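Endoglucanase (Bacillus akibai, PDB 1UWW) hydrolyses internal beta-1,4-glucosidic linkages in cellulose and related beta-glucans, this chain being its family 28 carbohydrate-binding module for non-crystalline cellulose. Local coordinates at residues V8-S20 / R27-A41. Numbering follows the deposited sequence.
Sequences VVHDPKGEAVLPS and RQGWDWAGESGVKTA
Arg27 lies buried against the 8-20 loop, with His10 CB over one face of its guanidinium and Lys13 CA over the opposite one, both toward the rim. The chain bends at chi3 (-84°), and NE donates a hydrogen bond of 2.8 Å to Asp11 O, in the guanidinium plane but above the carbonyl plane; NH2 adds a weak bond to the same oxygen. Arg27 N bonds to Pro12 O at 2.9 Å, and Gly29 N to Lys13 O at 2.9 Å, nearly straight at 171°. Gly29, in the type I' turn Arg27-Trp30, lets the backbones close in, its CA 3.9 Å from Ala16 CA. Deeper in, Trp30 NE1 meets Ser20 OG at 2.9 Å in its ring plane, and the same hydroxyl donates a hydrogen bond to Val17 O.

On the looser outer side Lys13 stretches out, CG anti to its backbone N (-176°), and NZ reaches Asp31 OD2 at 3.2 Å; Asp31 OD1 pairs with Arg27 NH1. At the far end a water joins His10 NE2 to Lys39 O, while His10 ND1 accepts a hydrogen bond from Leu42 N. Backbone carbonyls thus chiefly fasten the N-terminal loop beside edge strand 30-32 of the module's beta-sandwich, Asp31 probably offsetting the charges of Arg27 and Lys13.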
loop_
_atom_site.group_PDB
_atom_site.type_symbol
_atom_site.label_atom_id
_atom_site.label_comp_id
_atom_site.label_asym_id
_atom_site.label_seq_id
_atom_site.Cartn_x
_atom_site.Cartn_y
_atom_site.Cartn_z
ATOM N N VAL A 8 -21.251 -23.002 -0.857
ATOM C CA VAL A 8 -20.149 -23.045 -1.859
ATOM C C VAL A 8 -19.191 -24.185 -1.519
ATOM O O VAL A 8 -18.866 -24.409 -0.350
ATOM C CB VAL A 8 -19.437 -21.666 -1.939
ATOM C CG1 VAL A 8 -17.948 -21.780 -2.306
ATOM C CG2 VAL A 8 -20.164 -20.760 -2.932
ATOM N N VAL A 9 -18.753 -24.889 -2.562
ATOM C CA VAL A 9 -17.857 -26.042 -2.447
ATOM C C VAL A 9 -16.438 -25.737 -2.974
ATOM O O VAL A 9 -16.212 -25.475 -4.157
ATOM C CB VAL A 9 -18.416 -27.283 -3.181
ATOM C CG1 VAL A 9 -17.394 -28.444 -3.154
ATOM C CG2 VAL A 9 -19.769 -27.702 -2.572
ATOM N N HIS A 10 -15.494 -25.814 -2.063
ATOM C CA HIS A 10 -14.090 -25.648 -2.403
ATOM C C HIS A 10 -13.471 -26.992 -2.678
ATOM O O HIS A 10 -14.012 -28.026 -2.294
ATOM C CB HIS A 10 -13.386 -25.006 -1.237
ATOM C CG HIS A 10 -14.033 -23.742 -0.789
ATOM N ND1 HIS A 10 -14.016 -22.590 -1.546
ATOM C CD2 HIS A 10 -14.762 -23.455 0.316
ATOM C CE1 HIS A 10 -14.650 -21.631 -0.896
ATOM N NE2 HIS A 10 -15.125 -22.135 0.229
ATOM N N ASP A 11 -12.322 -26.997 -3.331
ATOM C CA ASP A 11 -11.470 -28.174 -3.337
ATOM C C ASP A 11 -10.990 -28.486 -1.895
ATOM O O ASP A 11 -11.080 -27.648 -0.992
ATOM C CB ASP A 11 -10.271 -27.968 -4.269
ATOM C CG ASP A 11 -10.575 -28.311 -5.713
ATOM O OD1 ASP A 11 -11.700 -28.767 -6.050
ATOM O OD2 ASP A 11 -9.744 -28.171 -6.627
ATOM N N PRO A 12 -10.494 -29.701 -1.652
ATOM C CA PRO A 12 -10.093 -30.094 -0.295
ATOM C C PRO A 12 -9.070 -29.115 0.322
ATOM O O PRO A 12 -8.158 -28.683 -0.397
ATOM C CB PRO A 12 -9.489 -31.485 -0.506
ATOM C CG PRO A 12 -10.141 -31.996 -1.728
ATOM C CD PRO A 12 -10.287 -30.798 -2.626
ATOM N N LYS A 13 -9.251 -28.736 1.584
ATOM C CA LYS A 13 -8.367 -27.769 2.239
ATOM C C LYS A 13 -6.956 -28.314 2.418
ATOM O O LYS A 13 -5.979 -27.591 2.211
ATOM C CB LYS A 13 -8.928 -27.314 3.587
ATOM C CG LYS A 13 -8.088 -26.236 4.263
ATOM C CD LYS A 13 -8.772 -25.703 5.497
ATOM C CE LYS A 13 -7.997 -24.556 6.097
ATOM N NZ LYS A 13 -8.883 -23.784 7.000
ATOM N N GLY A 14 -6.826 -29.582 2.785
ATOM C CA GLY A 14 -5.526 -30.174 3.022
ATOM C C GLY A 14 -4.871 -29.627 4.276
ATOM O O GLY A 14 -5.492 -28.942 5.093
ATOM N N GLU A 15 -3.592 -29.910 4.402
ATOM C CA GLU A 15 -2.792 -29.483 5.540
ATOM C C GLU A 15 -1.909 -28.327 5.123
ATOM O O GLU A 15 -1.454 -28.274 3.978
ATOM C CB GLU A 15 -1.930 -30.645 6.025
ATOM C CG GLU A 15 -2.737 -31.858 6.482
ATOM C CD GLU A 15 -3.453 -31.659 7.812
ATOM O OE1 GLU A 15 -3.025 -30.816 8.638
ATOM O OE2 GLU A 15 -4.455 -32.371 8.044
ATOM N N ALA A 16 -1.648 -27.417 6.056
ATOM C CA ALA A 16 -0.849 -26.236 5.783
ATOM C C ALA A 16 0.584 -26.624 5.500
ATOM O O ALA A 16 1.250 -27.245 6.336
ATOM C CB ALA A 16 -0.924 -25.255 6.948
ATOM N N VAL A 17 1.027 -26.287 4.293
ATOM C CA VAL A 17 2.373 -26.601 3.797
ATOM C C VAL A 17 2.932 -25.333 3.159
ATOM O O VAL A 17 2.273 -24.729 2.341
ATOM C CB VAL A 17 2.330 -27.756 2.736
ATOM C CG1 VAL A 17 3.689 -28.014 2.113
ATOM C CG2 VAL A 17 1.801 -29.051 3.360
ATOM N N LEU A 18 4.133 -24.958 3.525
ATOM C CA LEU A 18 4.802 -23.800 2.975
ATOM C C LEU A 18 6.255 -24.214 2.690
ATOM O O LEU A 18 6.888 -24.771 3.629
ATOM C CB LEU A 18 4.645 -22.668 3.998
ATOM C CG LEU A 18 4.973 -21.275 3.507
ATOM C CD1 LEU A 18 3.908 -20.735 2.586
ATOM C CD2 LEU A 18 5.221 -20.378 4.689
ATOM N N PRO A 19 6.825 -24.035 1.481
ATOM C CA PRO A 19 6.173 -23.456 0.278
ATOM C C PRO A 19 4.929 -24.190 -0.216
ATOM O O PRO A 19 4.841 -25.428 -0.214
ATOM C CB PRO A 19 7.276 -23.513 -0.779
ATOM C CG PRO A 19 8.568 -23.457 0.046
ATOM C CD PRO A 19 8.259 -24.288 1.238
ATOM N N SER A 20 3.950 -23.410 -0.672
ATOM C CA SER A 20 2.678 -23.938 -1.155
ATOM C C SER A 20 2.724 -24.040 -2.687
ATOM O O SER A 20 2.814 -23.037 -3.385
ATOM C CB SER A 20 1.508 -23.040 -0.705
ATOM O OG SER A 20 1.556 -22.721 0.684
ATOM N N ARG A 27 -5.712 -27.437 -1.310
ATOM C CA ARG A 27 -5.390 -26.031 -1.074
ATOM C C ARG A 27 -4.229 -25.844 -0.101
ATOM O O ARG A 27 -3.890 -24.714 0.218
ATOM C CB ARG A 27 -6.616 -25.292 -0.568
ATOM C CG ARG A 27 -7.776 -25.292 -1.532
ATOM C CD ARG A 27 -8.961 -24.524 -0.999
ATOM N NE ARG A 27 -9.816 -25.315 -0.117
ATOM C CZ ARG A 27 -10.380 -24.908 0.993
ATOM N NH1 ARG A 27 -10.110 -23.734 1.535
ATOM N NH2 ARG A 27 -11.207 -25.740 1.623
ATOM N N GLN A 28 -3.622 -26.928 0.366
ATOM C CA GLN A 28 -2.476 -26.866 1.275
ATOM C C GLN A 28 -2.658 -25.860 2.424
ATOM O O GLN A 28 -1.751 -25.114 2.789
ATOM C CB GLN A 28 -1.165 -26.658 0.527
ATOM C CG GLN A 28 -0.878 -27.805 -0.456
ATOM C CD GLN A 28 0.550 -27.849 -0.916
ATOM O OE1 GLN A 28 1.037 -26.929 -1.566
ATOM N NE2 GLN A 28 1.253 -28.926 -0.564
ATOM N N GLY A 29 -3.843 -25.867 3.010
ATOM C CA GLY A 29 -4.148 -25.058 4.176
ATOM C C GLY A 29 -4.667 -23.655 3.924
ATOM O O GLY A 29 -4.966 -22.941 4.886
ATOM N N TRP A 30 -4.738 -23.238 2.665
ATOM C CA TRP A 30 -5.237 -21.901 2.302
ATOM C C TRP A 30 -6.757 -21.864 2.291
ATOM O O TRP A 30 -7.410 -22.787 1.792
ATOM C CB TRP A 30 -4.680 -21.497 0.934
ATOM C CG TRP A 30 -3.225 -21.185 0.988
ATOM C CD1 TRP A 30 -2.173 -22.049 0.867
ATOM C CD2 TRP A 30 -2.660 -19.899 1.237
ATOM N NE1 TRP A 30 -0.994 -21.366 1.007
ATOM C CE2 TRP A 30 -1.263 -20.049 1.265
ATOM C CE3 TRP A 30 -3.202 -18.633 1.490
ATOM C CZ2 TRP A 30 -0.400 -18.979 1.497
ATOM C CZ3 TRP A 30 -2.353 -17.573 1.720
ATOM C CH2 TRP A 30 -0.955 -17.752 1.719
ATOM N N ASP A 31 -7.317 -20.770 2.770
ATOM C CA ASP A 31 -8.755 -20.594 2.858
ATOM C C ASP A 31 -9.069 -19.109 2.802
ATOM O O ASP A 31 -8.162 -18.269 2.754
ATOM C CB ASP A 31 -9.245 -21.171 4.182
ATOM C CG ASP A 31 -10.660 -21.675 4.136
ATOM O OD1 ASP A 31 -11.404 -21.392 3.177
ATOM O OD2 ASP A 31 -11.103 -22.427 5.053
ATOM N N TRP A 32 -10.345 -18.774 2.793
ATOM C CA TRP A 32 -10.771 -17.383 2.905
ATOM C C TRP A 32 -10.661 -16.898 4.346
ATOM O O TRP A 32 -11.092 -17.595 5.280
ATOM C CB TRP A 32 -12.206 -17.202 2.433
ATOM C CG TRP A 32 -12.408 -17.406 0.985
ATOM C CD1 TRP A 32 -13.255 -18.301 0.390
ATOM C CD2 TRP A 32 -11.762 -16.704 -0.105
ATOM N NE1 TRP A 32 -13.181 -18.204 -0.977
ATOM C CE2 TRP A 32 -12.270 -17.227 -1.311
ATOM C CE3 TRP A 32 -10.827 -15.659 -0.175
ATOM C CZ2 TRP A 32 -11.891 -16.743 -2.554
ATOM C CZ3 TRP A 32 -10.441 -15.206 -1.417
ATOM C CH2 TRP A 32 -10.980 -15.741 -2.588
ATOM N N ALA A 33 -10.136 -15.695 4.553
ATOM C CA ALA A 33 -10.265 -15.018 5.839
ATOM C C ALA A 33 -11.745 -14.726 6.088
ATOM O O ALA A 33 -12.503 -14.525 5.132
ATOM C CB ALA A 33 -9.451 -13.736 5.858
ATOM N N GLY A 34 -12.167 -14.709 7.359
ATOM C CA GLY A 34 -13.547 -14.369 7.703
ATOM C C GLY A 34 -13.976 -13.007 7.162
ATOM O O GLY A 34 -15.110 -12.829 6.724
ATOM N N GLU A 35 -13.047 -12.054 7.119
ATOM C CA GLU A 35 -13.348 -10.722 6.582
ATOM C C GLU A 35 -13.234 -10.581 5.049
ATOM O O GLU A 35 -13.356 -9.481 4.520
ATOM C CB GLU A 35 -12.456 -9.671 7.256
ATOM C CG GLU A 35 -12.738 -9.479 8.736
ATOM C CD GLU A 35 -14.048 -8.741 8.992
ATOM O OE1 GLU A 35 -14.192 -7.578 8.529
ATOM O OE2 GLU A 35 -14.943 -9.315 9.656
ATOM N N SER A 36 -12.975 -11.674 4.323
ATOM C CA SER A 36 -12.862 -11.576 2.872
ATOM C C SER A 36 -14.135 -11.060 2.219
ATOM O O SER A 36 -15.220 -11.478 2.588
ATOM C CB SER A 36 -12.537 -12.918 2.244
ATOM O OG SER A 36 -12.294 -12.761 0.860
ATOM N N GLY A 37 -14.005 -10.173 1.246
ATOM C CA GLY A 37 -15.154 -9.701 0.485
ATOM C C GLY A 37 -15.604 -10.644 -0.623
ATOM O O GLY A 37 -16.628 -10.433 -1.284
ATOM N N VAL A 38 -14.820 -11.685 -0.874
ATOM C CA VAL A 38 -15.114 -12.682 -1.880
ATOM C C VAL A 38 -14.959 -14.027 -1.200
ATOM O O VAL A 38 -13.934 -14.303 -0.561
ATOM C CB VAL A 38 -14.141 -12.569 -3.082
ATOM C CG1 VAL A 38 -14.289 -13.767 -4.037
ATOM C CG2 VAL A 38 -14.355 -11.235 -3.812
ATOM N N LYS A 39 -15.970 -14.876 -1.324
ATOM C CA LYS A 39 -15.940 -16.191 -0.720
ATOM C C LYS A 39 -16.364 -17.279 -1.710
ATOM O O LYS A 39 -16.819 -18.351 -1.298
ATOM C CB LYS A 39 -16.747 -16.183 0.583
ATOM C CG LYS A 39 -16.062 -15.332 1.673
ATOM C CD LYS A 39 -16.501 -15.675 3.058
ATOM C CE LYS A 39 -15.950 -14.694 4.085
ATOM N NZ LYS A 39 -16.768 -14.662 5.339
ATOM N N THR A 40 -16.096 -17.001 -2.991
ATOM C CA THR A 40 -16.356 -17.901 -4.125
ATOM C C THR A 40 -15.499 -19.189 -4.049
ATOM O O THR A 40 -14.523 -19.260 -3.316
ATOM C CB THR A 40 -16.105 -17.148 -5.527
ATOM O OG1 THR A 40 -14.743 -16.691 -5.648
ATOM C CG2 THR A 40 -16.934 -15.880 -5.696
ATOM N N ALA A 41 -15.845 -20.206 -4.826
ATOM C CA ALA A 41 -15.117 -21.470 -4.824
ATOM C C ALA A 41 -13.601 -21.282 -5.069
ATOM O O ALA A 41 -13.183 -20.668 -6.061
ATOM C CB ALA A 41 -15.684 -22.392 -5.890
HETATM O O HOH W 1 -16.727 -19.968 1.023
#